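Local coordinates for protein tetR-family transcriptional regulator (Streptomyces coelicolor A3, PDB 2QIB) that probably acts as a TetR-family transcription factor that binds regulatory DNA through a helix-turn-helix domain and pairs with a second copy of itself through its helical core, at residues A[20-25]-A[62-67]; A[94-99]-A[161-166]; A[146-151]-A[195-200]. All blocks are in the same frame, centred on the assembly; numbering follows the deposited sequence.

Interaction 1. Residues A[20-25]-A[62-67]; sequences GVALDL and EAALQR
Leu-23 and Ala-64 lead an apolar helix-to-helix packing contact, made where helix 11-28 crosses helix 57-75 in the N-terminal part of the fold. The short axes pass 8.5 Å apart and the crossing angle is -84°, so the helices meet almost perpendicularly and only a small patch of each can touch. Ala-64 makes the closeness possible: its CB enters against the backbone of the other helix, with Leu-23 CA and Leu-23 N each 3.8 Å away. The same Ala-64 CB stands 4.0 Å from Leu-23 CB, and Ala-22 CB is a looser neighbour. Leu-23 answers with both branches. Its CG is anti to the backbone N (chi1 -177°); beyond it, CD1 lies 3.7 Å from the carbonyl O of Ala-64, while CD2 packs 3.9 Å from Arg-67 CD. The Arg-67 chain bends at chi3 (-75°), which sets NE off the extended line; its guanidinium lies beside Gly-20, NH1 3.3 Å from Gly-20 CA. With no side chain at Gly-20, the guanidinium can lie close to the backbone, and its NH2 is fixed there by a hydrogen bond to Gln-16 O, one turn earlier on the same helix. On the far side of helix 11-28, Val-21 and Leu-25 pack on Ile-39 of helix 36-43, the first helix of the predicted helix-turn-helix. The arrangement is that of the TetR-family DNA-binding domain, whose first helix is braced between the helix-turn-helix and the long helix that leads on to the C-terminal core.

Interaction 2. Residues A[94-99]-A[161-166]; sequences RYFDFV and ESTALL
The ring of Phe-96 presents its edge to Thr-163, whose CG2 lies near the ring plane and 4.3 Å from CZ; CE2 of the same ring is 4.3 Å from Ala-164 CA, in an oblique approach. Trp-167, one turn after Thr-163 on helix 147-168, meets Phe-96 edge-to-face, and Leu-182 of helix 175-194 also touches it. The second flat group, Tyr-95, takes Ala-164 obliquely at its phenol end: the alanine CB stands 3.7 Å from CZ and 3.3 Å from OH. With CG anti to the backbone N (chi1 171°), the ring starts off toward helix 147-168, and its hydroxyl reaches that backbone, lying 3.4 Å from Glu-161 CA and hydrogen-bonding to Ala-160 O. A phenylalanine in place of Tyr-95 would probably leave Ala-160 O without this partner and open a small gap beside Ala-164 CB and Glu-161 CA. Val-99 completes the surroundings of Ala-164 with both methyl groups, CG2 lying 4.0 Å from the alanine CB. The small Ala-164 therefore fits among Tyr-95, Phe-96 and Val-99, and the large aromatic side chains span an axis separation of 10.8 Å at a crossing angle of -46°. The carboxylate of Glu-161 turns elsewhere, to a salt bridge with Arg-129, and its side chain lies close to a bound hexaethylene glycol, probably a crystallisation component. On the same helix, Ser-162 OG hydrogen-bonds to Ser-158 OG of the second subunit. This is the buried interior of the TetR-family C-terminal domain, where helix 147-168, which also touches the second subunit, packs on helix 84-101, in the helical domain that in relatives holds the effector pocket.

Interaction 3. Residues A[146-151]-A[195-200]; sequences PARLEL and AYDEEM
Arg-148 and Asp-197 are brought together by an arginine chain that stays extended from CG to NE, with CG anti to its own carbonyl carbon, and by an aspartate whose CG is anti to the backbone N (chi1 -167°). The two side chains pass closely, Arg-148 CD lying 3.4 Å from Asp-197 CB. The guanidinium and carboxylate planes are only 6° apart, and Asp-197 OD1 sits over one guanidinium face. OD1 is 3.9 Å from Arg-148 NH1, a long salt bridge; because OD1 lies well off the guanidinium plane, the attraction is one of charge, without a directed hydrogen bond. The stronger partner of the guanidinium is Glu-177 of the second subunit, which takes Arg-148 NE in a salt bridge. Asp-197 has a second task: it is the N-cap of helix 198-209, its OD2 accepting from Met-200 N at 2.7 Å on the anti side, with an N-H...O angle of 158°. That bond probably steadies the carboxylate against the guanidinium face. Met-200, present as selenomethionine, crosses Leu-149 at about a right angle, its SE 4.1 Å from Leu-149 CA and its CE 4.1 Å from Leu-149 CD1. On the more exposed side of the contact, Glu-199 OE1 comes within 3.4 Å of CG of Pro-146, the N-cap residue of helix 147-168. The contact thus joins the beginnings of two helices, 147-168 and 198-209. Beside them runs helix 175-194, whose Met-190 touches both Leu-149 and Met-200 and whose Ser-193 touches Arg-148 and Met-200, while Leu-137 and Leu-140 of helix 119-140 pack on Leu-149.

Overall arrangement
The three contacts run from the predicted DNA-binding domain, across the middle of the fold, to the opposite side of it, with interactions 1 and 3 on opposite sides of the chain's centre, about 39 Å apart between centres. Interaction 2 is the core contact, about 6 Å from the chain centre and built on aromatic rings; the other two are partly buried. Interaction 1 is a tight aliphatic crossing with an arginine at its margin, whereas interaction 3 adds charge and helix capping to a small apolar patch. Helix 147-168 serves both 94-99/161-166 and 146-151/195-200, and both touch the second subunit. Helices 57-75 and 84-101, consecutive in the chain, lead from interaction 1 to interaction 2.

Interaction 1. Residues A[20-25]-A[62-67]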
loop_
_atom_site.group_PDB
_atom_site.type_symbol
_atom_site.label_atom_id
_atom_site.label_comp_id
_atom_site.label_asym_id
_atom_site.label_seq_id
_atom_site.Cartn_x
_atom_site.Cartn_y
_atom_site.Cartn_z
ATOM N N GLY A 20 24.636 9.253 11.590
ATOM C CA GLY A 20 23.596 10.038 12.329
ATOM C C GLY A 20 23.280 11.370 11.656
ATOM O O GLY A 20 22.121 11.772 11.550
ATOM N N VAL A 21 24.330 12.060 11.214
ATOM C CA VAL A 21 24.175 13.329 10.542
ATOM C C VAL A 21 23.434 13.102 9.239
ATOM O O VAL A 21 22.498 13.843 8.893
ATOM C CB VAL A 21 25.552 13.952 10.301
ATOM C CG1 VAL A 21 25.468 15.107 9.306
ATOM C CG2 VAL A 21 26.168 14.397 11.642
ATOM N N ALA A 22 23.863 12.087 8.498
ATOM C CA ALA A 22 23.184 11.722 7.246
ATOM C C ALA A 22 21.723 11.405 7.467
ATOM O O ALA A 22 20.848 11.858 6.708
ATOM C CB ALA A 22 23.880 10.543 6.580
ATOM N N LEU A 23 21.448 10.600 8.491
ATOM C CA LEU A 23 20.067 10.248 8.797
ATOM C C LEU A 23 19.255 11.501 9.118
ATOM O O LEU A 23 18.117 11.650 8.647
ATOM C CB LEU A 23 20.018 9.264 9.964
ATOM C CG LEU A 23 18.579 8.801 10.270
ATOM C CD1 LEU A 23 17.785 8.375 9.003
ATOM C CD2 LEU A 23 18.664 7.667 11.240
ATOM N N ASP A 24 19.844 12.414 9.883
ATOM C CA ASP A 24 19.152 13.665 10.203
ATOM C C ASP A 24 18.744 14.446 8.929
ATOM O O ASP A 24 17.599 14.846 8.763
ATOM C CB ASP A 24 20.028 14.558 11.081
ATOM C CG ASP A 24 19.322 15.855 11.462
ATOM O OD1 ASP A 24 18.186 15.783 11.942
ATOM O OD2 ASP A 24 19.889 16.942 11.265
ATOM N N LEU A 25 19.697 14.635 8.024
ATOM C CA LEU A 25 19.452 15.407 6.804
ATOM C C LEU A 25 18.514 14.695 5.845
ATOM O O LEU A 25 17.595 15.328 5.319
ATOM C CB LEU A 25 20.769 15.814 6.125
ATOM C CG LEU A 25 21.662 16.750 6.962
ATOM C CD1 LEU A 25 22.848 17.211 6.096
ATOM C CD2 LEU A 25 20.880 17.935 7.502
ATOM N N GLU A 62 22.186 4.601 2.162
ATOM C CA GLU A 62 21.844 3.214 2.573
ATOM C C GLU A 62 22.168 2.952 4.042
ATOM O O GLU A 62 21.371 2.308 4.762
ATOM C CB GLU A 62 22.525 2.191 1.629
ATOM C CG GLU A 62 21.911 2.198 0.220
ATOM C CD GLU A 62 22.716 1.386 -0.810
ATOM O OE1 GLU A 62 23.888 1.075 -0.519
ATOM O OE2 GLU A 62 22.180 1.076 -1.911
ATOM N N ALA A 63 23.305 3.476 4.510
ATOM C CA ALA A 63 23.716 3.309 5.910
ATOM C C ALA A 63 22.732 4.018 6.862
ATOM O O ALA A 63 22.321 3.448 7.899
ATOM C CB ALA A 63 25.144 3.805 6.126
ATOM N N ALA A 64 22.331 5.227 6.492
ATOM C CA ALA A 64 21.294 5.949 7.261
ATOM C C ALA A 64 19.992 5.150 7.286
ATOM O O ALA A 64 19.350 5.041 8.323
ATOM C CB ALA A 64 21.041 7.277 6.658
ATOM N N LEU A 65 19.598 4.631 6.119
ATOM C CA LEU A 65 18.341 3.877 5.989
ATOM C C LEU A 65 18.378 2.590 6.810
ATOM O O LEU A 65 17.372 2.216 7.432
ATOM C CB LEU A 65 18.046 3.592 4.510
ATOM C CG LEU A 65 16.761 2.783 4.264
ATOM C CD1 LEU A 65 15.493 3.487 4.877
ATOM C CD2 LEU A 65 16.561 2.545 2.775
ATOM N N GLN A 66 19.533 1.926 6.845
ATOM C CA GLN A 66 19.727 0.766 7.725
ATOM C C GLN A 66 19.486 1.104 9.194
ATOM O O GLN A 66 18.789 0.375 9.915
ATOM C CB GLN A 66 21.136 0.187 7.541
ATOM C CG GLN A 66 21.469 -0.961 8.529
ATOM C CD GLN A 66 20.884 -2.274 8.051
ATOM O OE1 GLN A 66 19.983 -2.847 8.678
ATOM N NE2 GLN A 66 21.377 -2.750 6.920
ATOM N N ARG A 67 20.049 2.208 9.650
ATOM C CA ARG A 67 19.802 2.627 11.020
ATOM C C ARG A 67 18.307 2.898 11.287
ATOM O O ARG A 67 17.742 2.454 12.296
ATOM C CB ARG A 67 20.606 3.885 11.348
ATOM C CG ARG A 67 20.517 4.174 12.847
ATOM C CD ARG A 67 21.197 5.436 13.289
ATOM N NE ARG A 67 22.651 5.266 13.305
ATOM C CZ ARG A 67 23.487 6.203 13.716
ATOM N NH1 ARG A 67 23.003 7.369 14.131
ATOM N NH2 ARG A 67 24.806 5.986 13.700
#

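Interaction 2. Residues A[94-99]-A[161-166]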
loop_
_atom_site.group_PDB
_atom_site.type_symbol
_atom_site.label_atom_id
_atom_site.label_comp_id
_atom_site.label_asym_id
_atom_site.label_seq_id
_atom_site.Cartn_x
_atom_site.Cartn_y
_atom_site.Cartn_z
ATOM N N ARG A 94 3.946 4.538 18.258
ATOM C CA ARG A 94 5.387 4.556 17.954
ATOM C C ARG A 94 5.651 4.666 16.436
ATOM O O ARG A 94 6.586 5.365 16.002
ATOM C CB ARG A 94 6.053 3.317 18.534
ATOM C CG ARG A 94 6.033 3.318 20.107
ATOM C CD ARG A 94 7.072 2.346 20.677
ATOM N NE ARG A 94 6.745 0.952 20.387
ATOM C CZ ARG A 94 5.922 0.179 21.105
ATOM N NH1 ARG A 94 5.243 0.648 22.173
ATOM N NH2 ARG A 94 5.752 -1.073 20.735
ATOM N N TYR A 95 4.799 4.003 15.650
ATOM C CA TYR A 95 4.882 4.056 14.205
ATOM C C TYR A 95 4.669 5.481 13.699
ATOM O O TYR A 95 5.509 6.011 12.967
ATOM C CB TYR A 95 3.887 3.062 13.593
ATOM C CG TYR A 95 3.718 3.183 12.082
ATOM C CD1 TYR A 95 4.821 3.097 11.213
ATOM C CD2 TYR A 95 2.444 3.350 11.518
ATOM C CE1 TYR A 95 4.639 3.152 9.800
ATOM C CE2 TYR A 95 2.252 3.403 10.121
ATOM C CZ TYR A 95 3.352 3.321 9.271
ATOM O OH TYR A 95 3.211 3.365 7.906
ATOM N N PHE A 96 3.614 6.157 14.165
ATOM C CA PHE A 96 3.410 7.547 13.769
ATOM C C PHE A 96 4.477 8.505 14.305
ATOM O O PHE A 96 4.829 9.485 13.631
ATOM C CB PHE A 96 1.988 8.008 14.108
ATOM C CG PHE A 96 0.977 7.614 13.019
ATOM C CD1 PHE A 96 0.497 6.311 12.936
ATOM C CD2 PHE A 96 0.555 8.543 12.096
ATOM C CE1 PHE A 96 -0.408 5.939 11.936
ATOM C CE2 PHE A 96 -0.363 8.192 11.061
ATOM C CZ PHE A 96 -0.848 6.893 11.000
ATOM N N ASP A 97 5.002 8.211 15.494
ATOM C CA ASP A 97 6.133 9.015 16.039
ATOM C C ASP A 97 7.276 8.917 15.025
ATOM O O ASP A 97 7.879 9.930 14.630
ATOM C CB ASP A 97 6.619 8.399 17.362
ATOM C CG ASP A 97 5.733 8.749 18.555
ATOM O OD1 ASP A 97 4.815 9.600 18.439
ATOM O OD2 ASP A 97 5.966 8.137 19.631
ATOM N N PHE A 98 7.564 7.693 14.606
ATOM C CA PHE A 98 8.651 7.459 13.642
ATOM C C PHE A 98 8.428 8.213 12.344
ATOM O O PHE A 98 9.319 8.887 11.823
ATOM C CB PHE A 98 8.787 5.960 13.353
ATOM C CG PHE A 98 9.922 5.645 12.401
ATOM C CD1 PHE A 98 11.210 5.393 12.895
ATOM C CD2 PHE A 98 9.701 5.620 11.031
ATOM C CE1 PHE A 98 12.262 5.127 12.010
ATOM C CE2 PHE A 98 10.743 5.347 10.135
ATOM C CZ PHE A 98 12.012 5.096 10.618
ATOM N N VAL A 99 7.227 8.061 11.781
ATOM C CA VAL A 99 6.854 8.694 10.490
ATOM C C VAL A 99 6.969 10.224 10.588
ATOM O O VAL A 99 7.533 10.880 9.703
ATOM C CB VAL A 99 5.434 8.260 10.039
ATOM C CG1 VAL A 99 5.000 9.041 8.812
ATOM C CG2 VAL A 99 5.433 6.739 9.732
ATOM N N GLU A 161 1.091 1.622 5.652
ATOM C CA GLU A 161 2.046 2.450 4.892
ATOM C C GLU A 161 1.315 3.596 4.163
ATOM O O GLU A 161 1.681 4.780 4.239
ATOM C CB GLU A 161 2.718 1.553 3.841
ATOM C CG GLU A 161 3.662 0.582 4.421
ATOM C CD GLU A 161 4.340 -0.276 3.326
ATOM O OE1 GLU A 161 4.451 0.180 2.170
ATOM O OE2 GLU A 161 4.745 -1.396 3.659
ATOM N N SER A 162 0.254 3.254 3.441
ATOM C CA SER A 162 -0.487 4.243 2.677
ATOM C C SER A 162 -1.092 5.323 3.570
ATOM O O SER A 162 -1.053 6.515 3.261
ATOM C CB SER A 162 -1.604 3.547 1.910
ATOM O OG SER A 162 -2.231 4.493 1.056
ATOM N N THR A 163 -1.681 4.876 4.675
ATOM C CA THR A 163 -2.327 5.775 5.621
ATOM C C THR A 163 -1.309 6.783 6.159
ATOM O O THR A 163 -1.604 7.984 6.222
ATOM C CB THR A 163 -3.020 4.993 6.748
ATOM O OG1 THR A 163 -4.112 4.235 6.189
ATOM C CG2 THR A 163 -3.584 5.914 7.816
ATOM N N ALA A 164 -0.130 6.306 6.558
ATOM C CA ALA A 164 0.890 7.217 7.093
ATOM C C ALA A 164 1.359 8.206 6.010
ATOM O O ALA A 164 1.523 9.394 6.279
ATOM C CB ALA A 164 2.096 6.411 7.634
ATOM N N LEU A 165 1.532 7.734 4.776
ATOM C CA LEU A 165 1.985 8.608 3.685
ATOM C C LEU A 165 0.920 9.667 3.361
ATOM O O LEU A 165 1.222 10.870 3.153
ATOM C CB LEU A 165 2.275 7.777 2.425
ATOM C CG LEU A 165 3.513 6.900 2.518
ATOM C CD1 LEU A 165 3.512 5.895 1.363
ATOM C CD2 LEU A 165 4.816 7.814 2.530
ATOM N N LEU A 166 -0.347 9.248 3.370
ATOM C CA LEU A 166 -1.415 10.185 3.086
ATOM C C LEU A 166 -1.540 11.187 4.231
ATOM O O LEU A 166 -1.873 12.364 3.996
ATOM C CB LEU A 166 -2.745 9.433 2.843
ATOM C CG LEU A 166 -2.738 8.634 1.523
ATOM C CD1 LEU A 166 -3.831 7.541 1.511
ATOM C CD2 LEU A 166 -2.887 9.607 0.292
#

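Interaction 3. Residues A[146-151]-A[195-200]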
loop_
_atom_site.group_PDB
_atom_site.type_symbol
_atom_site.label_atom_id
_atom_site.label_comp_id
_atom_site.label_asym_id
_atom_site.label_seq_id
_atom_site.Cartn_x
_atom_site.Cartn_y
_atom_site.Cartn_z
ATOM N N PRO A 146 -2.467 -19.549 7.336
ATOM C CA PRO A 146 -3.128 -19.917 6.079
ATOM C C PRO A 146 -3.065 -18.771 5.051
ATOM O O PRO A 146 -2.755 -17.623 5.418
ATOM C CB PRO A 146 -4.578 -20.146 6.503
ATOM C CG PRO A 146 -4.503 -20.428 8.002
ATOM C CD PRO A 146 -3.414 -19.508 8.462
ATOM N N ALA A 147 -3.363 -19.073 3.785
ATOM C CA ALA A 147 -3.310 -18.065 2.735
ATOM C C ALA A 147 -4.104 -16.788 3.045
ATOM O O ALA A 147 -3.621 -15.656 2.806
ATOM C CB ALA A 147 -3.791 -18.658 1.393
ATOM N N ARG A 148 -5.323 -16.980 3.538
ATOM C CA ARG A 148 -6.252 -15.873 3.747
ATOM C C ARG A 148 -5.698 -14.948 4.806
ATOM O O ARG A 148 -5.765 -13.716 4.658
ATOM C CB ARG A 148 -7.643 -16.377 4.132
ATOM C CG ARG A 148 -8.411 -16.858 2.896
ATOM C CD ARG A 148 -9.706 -17.588 3.220
ATOM N NE ARG A 148 -10.319 -18.013 1.954
ATOM C CZ ARG A 148 -9.916 -19.051 1.217
ATOM N NH1 ARG A 148 -8.884 -19.808 1.600
ATOM N NH2 ARG A 148 -10.547 -19.335 0.068
ATOM N N LEU A 149 -5.119 -15.544 5.846
ATOM C CA LEU A 149 -4.538 -14.757 6.934
ATOM C C LEU A 149 -3.317 -13.997 6.444
ATOM O O LEU A 149 -3.144 -12.803 6.761
ATOM C CB LEU A 149 -4.163 -15.634 8.125
ATOM C CG LEU A 149 -3.534 -14.857 9.282
ATOM C CD1 LEU A 149 -4.468 -13.723 9.811
ATOM C CD2 LEU A 149 -3.184 -15.830 10.413
ATOM N N GLU A 150 -2.450 -14.679 5.691
ATOM C CA GLU A 150 -1.267 -13.995 5.162
ATOM C C GLU A 150 -1.682 -12.790 4.324
ATOM O O GLU A 150 -1.094 -11.717 4.449
ATOM C CB GLU A 150 -0.388 -14.932 4.356
ATOM C CG GLU A 150 0.766 -14.185 3.717
ATOM C CD GLU A 150 1.810 -15.068 3.071
ATOM O OE1 GLU A 150 1.649 -16.313 3.085
ATOM O OE2 GLU A 150 2.799 -14.497 2.577
ATOM N N LEU A 151 -2.713 -12.945 3.496
ATOM C CA LEU A 151 -3.105 -11.834 2.612
ATOM C C LEU A 151 -3.676 -10.666 3.426
ATOM O O LEU A 151 -3.323 -9.500 3.181
ATOM C CB LEU A 151 -4.115 -12.333 1.585
ATOM C CG LEU A 151 -4.450 -11.298 0.506
ATOM C CD1 LEU A 151 -4.697 -11.911 -0.886
ATOM C CD2 LEU A 151 -5.652 -10.513 0.948
ATOM N N ALA A 195 -15.893 -14.115 6.498
ATOM C CA ALA A 195 -17.119 -14.529 5.791
ATOM C C ALA A 195 -16.949 -15.743 4.862
ATOM O O ALA A 195 -17.897 -16.474 4.592
ATOM C CB ALA A 195 -17.718 -13.334 5.022
ATOM N N TYR A 196 -15.735 -15.964 4.386
ATOM C CA TYR A 196 -15.489 -16.918 3.318
ATOM C C TYR A 196 -14.802 -18.159 3.820
ATOM O O TYR A 196 -14.548 -19.078 3.033
ATOM C CB TYR A 196 -14.585 -16.257 2.264
ATOM C CG TYR A 196 -15.106 -14.904 1.832
ATOM C CD1 TYR A 196 -16.333 -14.792 1.168
ATOM C CD2 TYR A 196 -14.390 -13.729 2.119
ATOM C CE1 TYR A 196 -16.838 -13.548 0.784
ATOM C CE2 TYR A 196 -14.887 -12.473 1.739
ATOM C CZ TYR A 196 -16.111 -12.393 1.071
ATOM O OH TYR A 196 -16.630 -11.171 0.690
ATOM N N ASP A 197 -14.474 -18.168 5.116
ATOM C CA ASP A 197 -13.546 -19.153 5.657
ATOM C C ASP A 197 -13.762 -19.419 7.144
ATOM O O ASP A 197 -13.674 -18.503 7.963
ATOM C CB ASP A 197 -12.111 -18.675 5.418
ATOM C CG ASP A 197 -11.104 -19.760 5.657
ATOM O OD1 ASP A 197 -10.982 -20.645 4.781
ATOM O OD2 ASP A 197 -10.452 -19.727 6.721
ATOM N N GLU A 198 -14.039 -20.679 7.494
ATOM C CA GLU A 198 -14.288 -21.036 8.888
ATOM C C GLU A 198 -13.027 -20.926 9.735
ATOM O O GLU A 198 -13.087 -20.510 10.888
ATOM C CB GLU A 198 -14.886 -22.449 8.991
ATOM C CG GLU A 198 -16.250 -22.603 8.301
ATOM C CD GLU A 198 -17.420 -22.055 9.118
ATOM O OE1 GLU A 198 -17.212 -21.628 10.280
ATOM O OE2 GLU A 198 -18.564 -22.069 8.599
ATOM N N GLU A 199 -11.886 -21.300 9.159
ATOM C CA GLU A 199 -10.618 -21.194 9.868
ATOM C C GLU A 199 -10.338 -19.713 10.224
ATOM O O GLU A 199 -9.983 -19.375 11.371
ATOM C CB GLU A 199 -9.502 -21.842 9.029
ATOM C CG GLU A 199 -8.189 -22.082 9.757
ATOM C CD GLU A 199 -7.103 -22.661 8.846
ATOM O OE1 GLU A 199 -7.193 -22.532 7.599
ATOM O OE2 GLU A 199 -6.134 -23.241 9.387
HETATM N N MSE A 200 -10.555 -18.824 9.253
HETATM C CA MSE A 200 -10.501 -17.388 9.498
HETATM C C MSE A 200 -11.539 -16.937 10.551
HETATM O O MSE A 200 -11.212 -16.169 11.462
HETATM C CB MSE A 200 -10.681 -16.640 8.164
HETATM C CG MSE A 200 -10.193 -15.222 8.156
HETATM SE SE MSE A 200 -8.259 -15.004 8.621
HETATM C CE MSE A 200 -8.600 -13.648 9.870
#